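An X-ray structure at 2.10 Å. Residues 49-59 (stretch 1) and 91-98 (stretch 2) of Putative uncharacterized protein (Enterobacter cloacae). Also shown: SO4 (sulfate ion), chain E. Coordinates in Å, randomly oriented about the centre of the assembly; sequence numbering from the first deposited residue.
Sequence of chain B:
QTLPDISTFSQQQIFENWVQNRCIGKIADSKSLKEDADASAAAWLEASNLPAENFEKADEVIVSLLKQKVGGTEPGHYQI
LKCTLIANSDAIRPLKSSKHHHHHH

Stretch 1 49-59: NLPAENFEKAD
Stretch 2 (91-98) AIRPLKSS

Stretch 1 enters as a loop through N49, L50 and P51, with L50 and P51 extended (phi/psi -78/150 and -64/156), and then becomes a helix that continues past D59. Stretch 2 runs against it in the opposite sense, so that the CA atoms pair as A58 with I92 (6.3 Å), N54 with L95 (5.2 Å) and L50 with S98 (6.0 Å). Together they bury 391 Å².

I92 (chi1 and chi2 both m) starts sideways, but its end comes nearer; both are apolar, and A58 CB meets I92 CD1 at 3.9 Å as one hydrocarbon surface against another. A 3-10 segment follows from R93 (-52/-47) to K96 (-80/-9), marked by L95 N to I92 O at 2.9 Å and K96 N to R93 O at 3.0 Å.

R93 and P94 do not touch the helix. R93 NH1 instead donates to sulfate O1 at 2.9 Å, at the edge of the guanidinium, near its plane.

L95 (m, t; -73/-5) is the centre of the packing, covered over 102 Å². Its CD1 lies 3.9 Å from A58 CB, and its CD2 lies 3.9 Å from K57 CB, where the lysine's aliphatic base (m, t, t, t) serves as apolar surface while its end leads away and K57 NZ forms a salt bridge with E53 OE2 at 3.3 Å. L95 O accepts from N54 ND2 (chi1 m, chi2 49°) at 2.7 Å, nearly straight at 172°.

The CA-to-CB bond of K96 (m, t, t, t) points away from stretch 1, and K96 NZ hydrogen-bonds to sulfate O1 at 2.6 Å. K96 O sits 3.7 Å from L50 CD2 (L50 is m, t).

The S97 CA-to-CB bond also points away, so its backbone meets N54: ND2 donates to S97 O at 2.8 Å, more bent at 138°. The primary amide of the side chain carries two hydrogens, so ND2 can serve both carbonyls.

S98 (p) closes the contact, its CB 4.0 Å from P51 CD and 4.1 Å from L50 CD2.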

# COMPACT_ATOMS: atom_id res chain seq x y z
N ASN B 49 -4.57 13.54 12.96
CA ASN B 49 -4.67 14.76 13.74
C ASN B 49 -3.50 15.72 13.52
O ASN B 49 -3.38 16.74 14.20
CB ASN B 49 -4.82 14.43 15.23
CG ASN B 49 -6.15 13.76 15.54
OD1 ASN B 49 -7.17 14.07 14.92
ND2 ASN B 49 -6.14 12.83 16.49
N LEU B 50 -2.64 15.41 12.55
CA LEU B 50 -1.46 16.23 12.29
C LEU B 50 -1.82 17.50 11.51
O LEU B 50 -2.79 17.51 10.75
CB LEU B 50 -0.40 15.41 11.54
CG LEU B 50 0.30 14.32 12.35
CD1 LEU B 50 1.21 13.49 11.46
CD2 LEU B 50 1.10 14.93 13.51
N PRO B 51 -1.05 18.58 11.71
CA PRO B 51 -1.24 19.83 10.96
C PRO B 51 -0.97 19.64 9.47
O PRO B 51 -0.21 18.75 9.08
CB PRO B 51 -0.18 20.78 11.54
CG PRO B 51 0.06 20.25 12.96
CD PRO B 51 -0.06 18.74 12.80
N ALA B 52 -1.57 20.50 8.65
CA ALA B 52 -1.40 20.44 7.20
C ALA B 52 0.06 20.45 6.78
O ALA B 52 0.47 19.71 5.87
CB ALA B 52 -2.13 21.59 6.54
N GLU B 53 0.85 21.29 7.45
CA GLU B 53 2.26 21.50 7.13
C GLU B 53 3.04 20.18 7.09
O GLU B 53 3.96 20.02 6.28
CB GLU B 53 2.88 22.44 8.19
CG GLU B 53 4.26 22.98 7.84
CD GLU B 53 4.91 23.70 9.02
OE1 GLU B 53 4.29 23.77 10.10
OE2 GLU B 53 6.05 24.19 8.86
N ASN B 54 2.69 19.24 7.97
CA ASN B 54 3.35 17.93 7.97
C ASN B 54 3.16 17.21 6.64
O ASN B 54 4.10 16.61 6.10
CB ASN B 54 2.84 17.06 9.12
CG ASN B 54 3.21 17.62 10.47
OD1 ASN B 54 2.99 18.80 10.73
ND2 ASN B 54 3.80 16.79 11.34
N PHE B 55 1.95 17.30 6.11
CA PHE B 55 1.61 16.67 4.84
C PHE B 55 2.27 17.39 3.66
O PHE B 55 2.74 16.75 2.71
CB PHE B 55 0.08 16.62 4.68
CG PHE B 55 -0.60 15.78 5.74
CD1 PHE B 55 -0.81 14.42 5.53
CD2 PHE B 55 -1.00 16.34 6.94
CE1 PHE B 55 -1.42 13.64 6.50
CE2 PHE B 55 -1.61 15.57 7.92
CZ PHE B 55 -1.82 14.22 7.70
N GLU B 56 2.31 18.72 3.74
CA GLU B 56 2.96 19.53 2.71
C GLU B 56 4.44 19.19 2.60
O GLU B 56 4.95 18.95 1.51
CB GLU B 56 2.78 21.03 3.00
CG GLU B 56 1.31 21.48 3.08
CD GLU B 56 1.17 22.92 3.56
OE1 GLU B 56 2.19 23.64 3.62
OE2 GLU B 56 0.03 23.32 3.87
N LYS B 57 5.13 19.16 3.74
CA LYS B 57 6.54 18.79 3.75
C LYS B 57 6.75 17.34 3.31
O LYS B 57 7.68 17.04 2.57
CB LYS B 57 7.15 19.00 5.14
CG LYS B 57 7.18 20.47 5.56
CD LYS B 57 7.93 20.64 6.88
CE LYS B 57 7.98 22.10 7.30
NZ LYS B 57 8.65 22.25 8.63
N ALA B 58 5.88 16.44 3.77
CA ALA B 58 5.98 15.03 3.41
C ALA B 58 5.88 14.82 1.90
O ALA B 58 6.55 13.96 1.33
CB ALA B 58 4.89 14.22 4.12
N ASP B 59 5.04 15.62 1.25
CA ASP B 59 4.89 15.51 -0.20
C ASP B 59 6.19 15.86 -0.91
O ASP B 59 6.52 15.26 -1.93
CB ASP B 59 3.76 16.42 -0.69
CG ASP B 59 3.25 16.02 -2.05
OD1 ASP B 59 2.71 14.90 -2.18
OD2 ASP B 59 3.40 16.82 -3.00
N ALA B 91 13.53 9.88 6.65
CA ALA B 91 13.22 11.22 6.12
C ALA B 91 11.77 11.64 6.39
O ALA B 91 11.48 12.81 6.59
CB ALA B 91 13.55 11.30 4.63
N ILE B 92 10.86 10.67 6.40
CA ILE B 92 9.45 10.97 6.66
C ILE B 92 9.18 11.03 8.17
O ILE B 92 8.27 11.74 8.62
CB ILE B 92 8.55 9.90 5.97
CG1 ILE B 92 8.46 10.18 4.46
CG2 ILE B 92 7.16 9.85 6.60
CD1 ILE B 92 7.53 11.37 4.10
N ARG B 93 10.01 10.32 8.94
CA ARG B 93 9.73 10.10 10.37
C ARG B 93 9.44 11.34 11.24
O ARG B 93 8.48 11.34 12.00
CB ARG B 93 10.81 9.20 11.03
CG ARG B 93 10.38 8.68 12.43
CD ARG B 93 11.22 7.51 13.00
NE ARG B 93 12.04 6.82 12.00
CZ ARG B 93 11.62 5.78 11.29
NH1 ARG B 93 10.39 5.32 11.46
NH2 ARG B 93 12.42 5.20 10.39
N PRO B 94 10.25 12.40 11.12
CA PRO B 94 9.91 13.53 12.00
C PRO B 94 8.58 14.20 11.68
O PRO B 94 8.01 14.87 12.54
CB PRO B 94 11.05 14.53 11.75
CG PRO B 94 11.62 14.14 10.41
CD PRO B 94 11.47 12.66 10.34
N LEU B 95 8.08 14.01 10.45
CA LEU B 95 6.80 14.59 10.06
C LEU B 95 5.63 13.85 10.72
O LEU B 95 4.47 14.25 10.59
CB LEU B 95 6.69 14.61 8.54
CG LEU B 95 7.86 15.38 7.92
CD1 LEU B 95 7.89 15.23 6.42
CD2 LEU B 95 7.82 16.86 8.33
N LYS B 96 5.94 12.77 11.44
CA LYS B 96 4.92 12.05 12.21
C LYS B 96 4.60 12.74 13.54
O LYS B 96 3.66 12.36 14.24
CB LYS B 96 5.38 10.61 12.48
CG LYS B 96 5.34 9.68 11.27
CD LYS B 96 6.21 8.43 11.55
CE LYS B 96 6.00 7.36 10.51
NZ LYS B 96 6.85 6.17 10.79
N SER B 97 5.39 13.75 13.89
CA SER B 97 5.18 14.50 15.13
C SER B 97 4.66 15.89 14.80
O SER B 97 5.04 16.47 13.78
CB SER B 97 6.49 14.64 15.91
OG SER B 97 7.05 13.38 16.25
N SER B 98 3.82 16.42 15.68
CA SER B 98 3.36 17.80 15.53
C SER B 98 4.36 18.75 16.20
O SER B 98 4.89 18.45 17.27
CB SER B 98 1.99 17.98 16.17
OG SER B 98 2.02 17.61 17.54
S SO4 E . 7.36 5.64 14.30
O1 SO4 E . 8.11 6.07 13.11
O2 SO4 E . 5.95 5.41 13.93
O3 SO4 E . 7.93 4.39 14.83
O4 SO4 E . 7.44 6.66 15.36